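Long-range contact in uncharacterized protein (Leishmania major, PDB 2B4W), which is of unknown function but probably adopts a beta-propeller fold related to that of beta-fructosidases, consistent with a role in carbohydrate metabolism: residues A[18-30]-A[61-73]. Residues are numbered along the deposited sequence; the frame is centred on the assembly and turned at random.
Sequences VLLTFKGVDGYDV and RLFEETGKDEFTA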
loop_
_atom_site.group_PDB
_atom_site.type_symbol
_atom_site.label_atom_id
_atom_site.label_comp_id
_atom_site.label_asym_id
_atom_site.label_seq_id
_atom_site.Cartn_x
_atom_site.Cartn_y
_atom_site.Cartn_z
ATOM N N VAL A 18 -3.226 -13.588 -10.923
ATOM C CA VAL A 18 -3.139 -12.890 -12.190
ATOM C C VAL A 18 -2.141 -11.727 -12.064
ATOM O O VAL A 18 -1.799 -11.350 -10.935
ATOM C CB VAL A 18 -4.458 -12.279 -12.694
ATOM C CG1 VAL A 18 -5.573 -13.311 -12.840
ATOM C CG2 VAL A 18 -4.901 -11.159 -11.753
ATOM N N LEU A 19 -1.769 -11.243 -13.250
ATOM C CA LEU A 19 -1.014 -9.993 -13.355
ATOM C C LEU A 19 -1.925 -8.978 -14.035
ATOM O O LEU A 19 -2.615 -9.320 -14.999
ATOM C CB LEU A 19 0.304 -10.161 -14.100
ATOM C CG LEU A 19 1.377 -10.973 -13.356
ATOM C CD1 LEU A 19 2.605 -11.133 -14.244
ATOM C CD2 LEU A 19 1.734 -10.351 -12.014
ATOM N N LEU A 20 -1.930 -7.757 -13.507
ATOM C CA LEU A 20 -2.746 -6.732 -14.143
ATOM C C LEU A 20 -2.133 -6.408 -15.507
ATOM O O LEU A 20 -0.917 -6.519 -15.665
ATOM C CB LEU A 20 -2.836 -5.432 -13.341
ATOM C CG LEU A 20 -3.290 -5.539 -11.884
ATOM C CD1 LEU A 20 -3.855 -4.225 -11.369
ATOM C CD2 LEU A 20 -4.300 -6.658 -11.740
ATOM N N THR A 21 -2.981 -6.014 -16.436
ATOM C CA THR A 21 -2.527 -5.529 -17.735
ATOM C C THR A 21 -2.822 -4.027 -17.746
ATOM O O THR A 21 -3.898 -3.621 -17.288
ATOM C CB THR A 21 -3.167 -6.175 -18.976
ATOM O OG1 THR A 21 -4.562 -5.853 -19.018
ATOM C CG2 THR A 21 -3.030 -7.680 -18.937
ATOM N N PHE A 22 -1.878 -3.223 -18.198
ATOM C CA PHE A 22 -2.010 -1.774 -18.240
ATOM C C PHE A 22 -1.857 -1.300 -19.692
ATOM O O PHE A 22 -0.984 -1.838 -20.364
ATOM C CB PHE A 22 -0.998 -1.052 -17.353
ATOM C CG PHE A 22 -1.150 -1.348 -15.873
ATOM C CD1 PHE A 22 -0.505 -2.421 -15.289
ATOM C CD2 PHE A 22 -1.950 -0.547 -15.093
ATOM C CE1 PHE A 22 -0.665 -2.662 -13.937
ATOM C CE2 PHE A 22 -2.105 -0.782 -13.743
ATOM C CZ PHE A 22 -1.471 -1.853 -13.154
ATOM N N LYS A 23 -2.682 -0.356 -20.114
ATOM C CA LYS A 23 -2.720 0.232 -21.441
ATOM C C LYS A 23 -2.573 1.738 -21.398
ATOM O O LYS A 23 -2.973 2.420 -20.469
ATOM C CB LYS A 23 -4.005 -0.124 -22.181
ATOM C CG LYS A 23 -4.190 -1.596 -22.493
ATOM C CD LYS A 23 -5.672 -1.915 -22.690
ATOM C CE LYS A 23 -5.878 -2.597 -24.038
ATOM N NZ LYS A 23 -5.004 -3.802 -24.157
ATOM N N GLY A 24 -1.986 2.217 -22.484
ATOM C CA GLY A 24 -1.662 3.611 -22.651
ATOM C C GLY A 24 -0.321 3.938 -22.009
ATOM O O GLY A 24 0.060 5.107 -21.903
ATOM N N VAL A 25 0.443 2.948 -21.542
ATOM C CA VAL A 25 1.791 3.313 -21.067
ATOM C C VAL A 25 2.816 2.345 -21.630
ATOM O O VAL A 25 3.698 1.862 -20.918
ATOM C CB VAL A 25 1.901 3.346 -19.535
ATOM C CG1 VAL A 25 0.877 4.322 -18.964
ATOM C CG2 VAL A 25 1.714 1.957 -18.947
ATOM N N ASP A 26 2.676 2.045 -22.920
ATOM C CA ASP A 26 3.584 1.128 -23.604
ATOM C C ASP A 26 5.043 1.496 -23.398
ATOM O O ASP A 26 5.439 2.660 -23.446
ATOM C CB ASP A 26 3.214 1.128 -25.092
ATOM C CG ASP A 26 1.860 0.488 -25.345
ATOM O OD1 ASP A 26 1.312 -0.197 -24.451
ATOM O OD2 ASP A 26 1.339 0.678 -26.463
ATOM N N GLY A 27 5.931 0.543 -23.121
ATOM C CA GLY A 27 7.331 0.922 -22.968
ATOM C C GLY A 27 7.738 1.030 -21.514
ATOM O O GLY A 27 8.931 0.938 -21.205
ATOM N N TYR A 28 6.719 1.217 -20.667
ATOM C CA TYR A 28 6.925 1.348 -19.232
ATOM C C TYR A 28 6.480 0.138 -18.423
ATOM O O TYR A 28 5.599 -0.626 -18.796
ATOM C CB TYR A 28 6.180 2.561 -18.687
ATOM C CG TYR A 28 6.739 3.891 -19.092
ATOM C CD1 TYR A 28 6.379 4.434 -20.325
ATOM C CD2 TYR A 28 7.598 4.592 -18.265
ATOM C CE1 TYR A 28 6.893 5.662 -20.693
ATOM C CE2 TYR A 28 8.114 5.829 -18.639
ATOM C CZ TYR A 28 7.753 6.343 -19.859
ATOM O OH TYR A 28 8.246 7.573 -20.253
ATOM N N ASP A 29 7.119 -0.000 -17.263
ATOM C CA ASP A 29 6.640 -0.884 -16.213
ATOM C C ASP A 29 5.629 -0.078 -15.384
ATOM O O ASP A 29 5.720 1.151 -15.308
ATOM C CB ASP A 29 7.742 -1.372 -15.294
ATOM C CG ASP A 29 8.574 -2.506 -15.839
ATOM O OD1 ASP A 29 8.113 -3.162 -16.789
ATOM O OD2 ASP A 29 9.685 -2.733 -15.321
ATOM N N VAL A 30 4.698 -0.780 -14.783
ATOM C CA VAL A 30 3.724 -0.223 -13.857
ATOM C C VAL A 30 3.699 -1.131 -12.634
ATOM O O VAL A 30 3.503 -2.329 -12.821
ATOM C CB VAL A 30 2.310 -0.139 -14.443
ATOM C CG1 VAL A 30 1.387 0.437 -13.366
ATOM C CG2 VAL A 30 2.281 0.700 -15.706
ATOM N N ARG A 61 0.645 7.697 -12.618
ATOM C CA ARG A 61 -0.539 7.891 -13.445
ATOM C C ARG A 61 -1.797 7.366 -12.748
ATOM O O ARG A 61 -1.739 6.532 -11.843
ATOM C CB ARG A 61 -0.383 7.205 -14.796
ATOM C CG ARG A 61 0.683 7.826 -15.688
ATOM C CD ARG A 61 0.350 9.222 -16.143
ATOM N NE ARG A 61 -0.648 9.324 -17.182
ATOM C CZ ARG A 61 -0.751 8.871 -18.409
ATOM N NH1 ARG A 61 0.163 8.127 -19.018
ATOM N NH2 ARG A 61 -1.855 9.192 -19.081
ATOM N N LEU A 62 -2.932 7.872 -13.193
ATOM C CA LEU A 62 -4.236 7.362 -12.785
ATOM C C LEU A 62 -4.728 6.442 -13.913
ATOM O O LEU A 62 -4.675 6.914 -15.046
ATOM C CB LEU A 62 -5.251 8.469 -12.557
ATOM C CG LEU A 62 -6.688 8.067 -12.203
ATOM C CD1 LEU A 62 -6.787 7.517 -10.781
ATOM C CD2 LEU A 62 -7.609 9.265 -12.397
ATOM N N PHE A 63 -5.163 5.237 -13.553
ATOM C CA PHE A 63 -5.764 4.277 -14.441
ATOM C C PHE A 63 -7.216 3.913 -14.053
ATOM O O PHE A 63 -7.571 3.741 -12.878
ATOM C CB PHE A 63 -4.988 2.967 -14.481
ATOM C CG PHE A 63 -3.520 3.086 -14.852
ATOM C CD1 PHE A 63 -2.599 3.486 -13.910
ATOM C CD2 PHE A 63 -3.108 2.773 -16.132
ATOM C CE1 PHE A 63 -1.255 3.600 -14.265
ATOM C CE2 PHE A 63 -1.781 2.856 -16.492
ATOM C CZ PHE A 63 -0.875 3.277 -15.544
ATOM N N GLU A 64 -8.030 3.797 -15.079
ATOM C CA GLU A 64 -9.418 3.391 -15.113
ATOM C C GLU A 64 -9.517 1.940 -15.583
ATOM O O GLU A 64 -9.003 1.507 -16.620
ATOM C CB GLU A 64 -10.256 4.296 -16.015
ATOM C CG GLU A 64 -11.760 4.096 -15.908
ATOM C CD GLU A 64 -12.529 4.869 -16.966
ATOM O OE1 GLU A 64 -12.330 6.097 -17.111
ATOM O OE2 GLU A 64 -13.352 4.241 -17.666
ATOM N N GLU A 65 -10.212 1.153 -14.762
ATOM C CA GLU A 65 -10.574 -0.190 -15.166
ATOM C C GLU A 65 -11.298 -0.213 -16.503
ATOM O O GLU A 65 -12.360 0.385 -16.711
ATOM C CB GLU A 65 -11.491 -0.837 -14.111
ATOM C CG GLU A 65 -11.862 -2.256 -14.512
ATOM C CD GLU A 65 -12.677 -2.978 -13.442
ATOM O OE1 GLU A 65 -13.918 -2.854 -13.445
ATOM O OE2 GLU A 65 -12.068 -3.677 -12.605
ATOM N N THR A 66 -10.764 -0.931 -17.497
ATOM C CA THR A 66 -11.533 -1.041 -18.729
ATOM C C THR A 66 -11.755 -2.507 -19.116
ATOM O O THR A 66 -12.147 -2.737 -20.267
ATOM C CB THR A 66 -10.858 -0.381 -19.950
ATOM O OG1 THR A 66 -9.762 -1.245 -20.266
ATOM C CG2 THR A 66 -10.337 1.001 -19.659
ATOM N N GLY A 67 -11.525 -3.426 -18.201
ATOM C CA GLY A 67 -11.763 -4.861 -18.379
ATOM C C GLY A 67 -11.345 -5.608 -17.129
ATOM O O GLY A 67 -10.766 -5.000 -16.226
ATOM N N LYS A 68 -11.580 -6.904 -17.040
ATOM C CA LYS A 68 -11.179 -7.667 -15.863
ATOM C C LYS A 68 -9.666 -7.637 -15.728
ATOM O O LYS A 68 -9.000 -8.094 -16.656
ATOM C CB LYS A 68 -11.692 -9.110 -15.947
ATOM C CG LYS A 68 -11.633 -9.846 -14.611
ATOM C CD LYS A 68 -11.279 -11.308 -14.771
ATOM C CE LYS A 68 -11.376 -12.098 -13.479
ATOM N NZ LYS A 68 -11.403 -13.574 -13.702
ATOM N N ASP A 69 -9.130 -7.096 -14.639
ATOM C CA ASP A 69 -7.688 -6.938 -14.408
ATOM C C ASP A 69 -6.984 -6.180 -15.534
ATOM O O ASP A 69 -5.793 -6.326 -15.799
ATOM C CB ASP A 69 -7.053 -8.307 -14.149
ATOM C CG ASP A 69 -7.697 -9.013 -12.969
ATOM O OD1 ASP A 69 -7.836 -8.421 -11.875
ATOM O OD2 ASP A 69 -8.073 -10.196 -13.107
ATOM N N GLU A 70 -7.712 -5.275 -16.193
ATOM C CA GLU A 70 -7.239 -4.389 -17.232
ATOM C C GLU A 70 -7.575 -2.927 -16.929
ATOM O O GLU A 70 -8.697 -2.506 -16.648
ATOM C CB GLU A 70 -7.823 -4.731 -18.605
ATOM C CG GLU A 70 -7.355 -3.727 -19.674
ATOM C CD GLU A 70 -8.145 -3.951 -20.957
ATOM O OE1 GLU A 70 -7.975 -5.028 -21.562
ATOM O OE2 GLU A 70 -8.940 -3.088 -21.363
ATOM N N PHE A 71 -6.530 -2.113 -16.995
ATOM C CA PHE A 71 -6.505 -0.729 -16.564
ATOM C C PHE A 71 -5.906 0.183 -17.617
ATOM O O PHE A 71 -4.791 -0.032 -18.107
ATOM C CB PHE A 71 -5.726 -0.656 -15.231
ATOM C CG PHE A 71 -6.570 -1.166 -14.061
ATOM C CD1 PHE A 71 -7.392 -0.276 -13.398
ATOM C CD2 PHE A 71 -6.514 -2.481 -13.666
ATOM C CE1 PHE A 71 -8.179 -0.715 -12.349
ATOM C CE2 PHE A 71 -7.288 -2.941 -12.614
ATOM C CZ PHE A 71 -8.106 -2.044 -11.966
ATOM N N THR A 72 -6.643 1.237 -17.983
ATOM C CA THR A 72 -6.119 2.160 -18.988
ATOM C C THR A 72 -5.818 3.533 -18.401
ATOM O O THR A 72 -6.568 4.142 -17.642
ATOM C CB THR A 72 -7.078 2.331 -20.178
ATOM O OG1 THR A 72 -7.212 1.100 -20.872
ATOM C CG2 THR A 72 -6.504 3.275 -21.211
ATOM N N ALA A 73 -4.648 4.052 -18.782
ATOM C CA ALA A 73 -4.214 5.307 -18.178
ATOM C C ALA A 73 -5.194 6.407 -18.527
ATOM O O ALA A 73 -5.689 6.441 -19.661
ATOM C CB ALA A 73 -2.801 5.619 -18.667
#
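Phe22 turns its CD2 edge onto one face of the Phe63 ring in a T-shaped stack, centroids 4.9 Å apart and planes at 67°. With CG beside its own backbone N (chi1 -64°), the Phe22 ring also lies alongside Phe71, CD2 resting 3.8 Å from Phe71 CB. Phenylalanine suits this place because its ring offers an edge to one neighbour and a face to another: Val30 CG1 sits over the centre of the Phe22 ring. Leu20 CD1 reaches Phe71 CE2 (3.9 Å), and Val25 CG1 touches both Phe63 CE2 and the small CB of Ala73.

The backbones join through four hydrogen bonds, Thr21 N to Asp69 O (2.9 Å, nearly straight at 173°), Phe71 N to Thr21 O, Lys23 N to Phe71 O and Ala73 N to Lys23 O. On the other face, the long chains of Lys23 and Glu70 pack carbon on carbon, Lys23 CD 3.6 Å from Glu70 CD. Beyond CD the lysine bends, leaving NZ 4.1 Å from Glu70 OE1, probably a mild attraction. In the turn just before strand 70-73, the short carboxylate of Asp69 meets Val18 CG2 through OD2 (3.6 Å), while OD1 forms a salt bridge with Arg290 of strand 287-293.

Thr66 and Gly67 opposite Glu70 form a classic beta bulge in the tight 61-73 hairpin, whose second strand pairs in parallel with strand 21-23 within a mixed beta sheet.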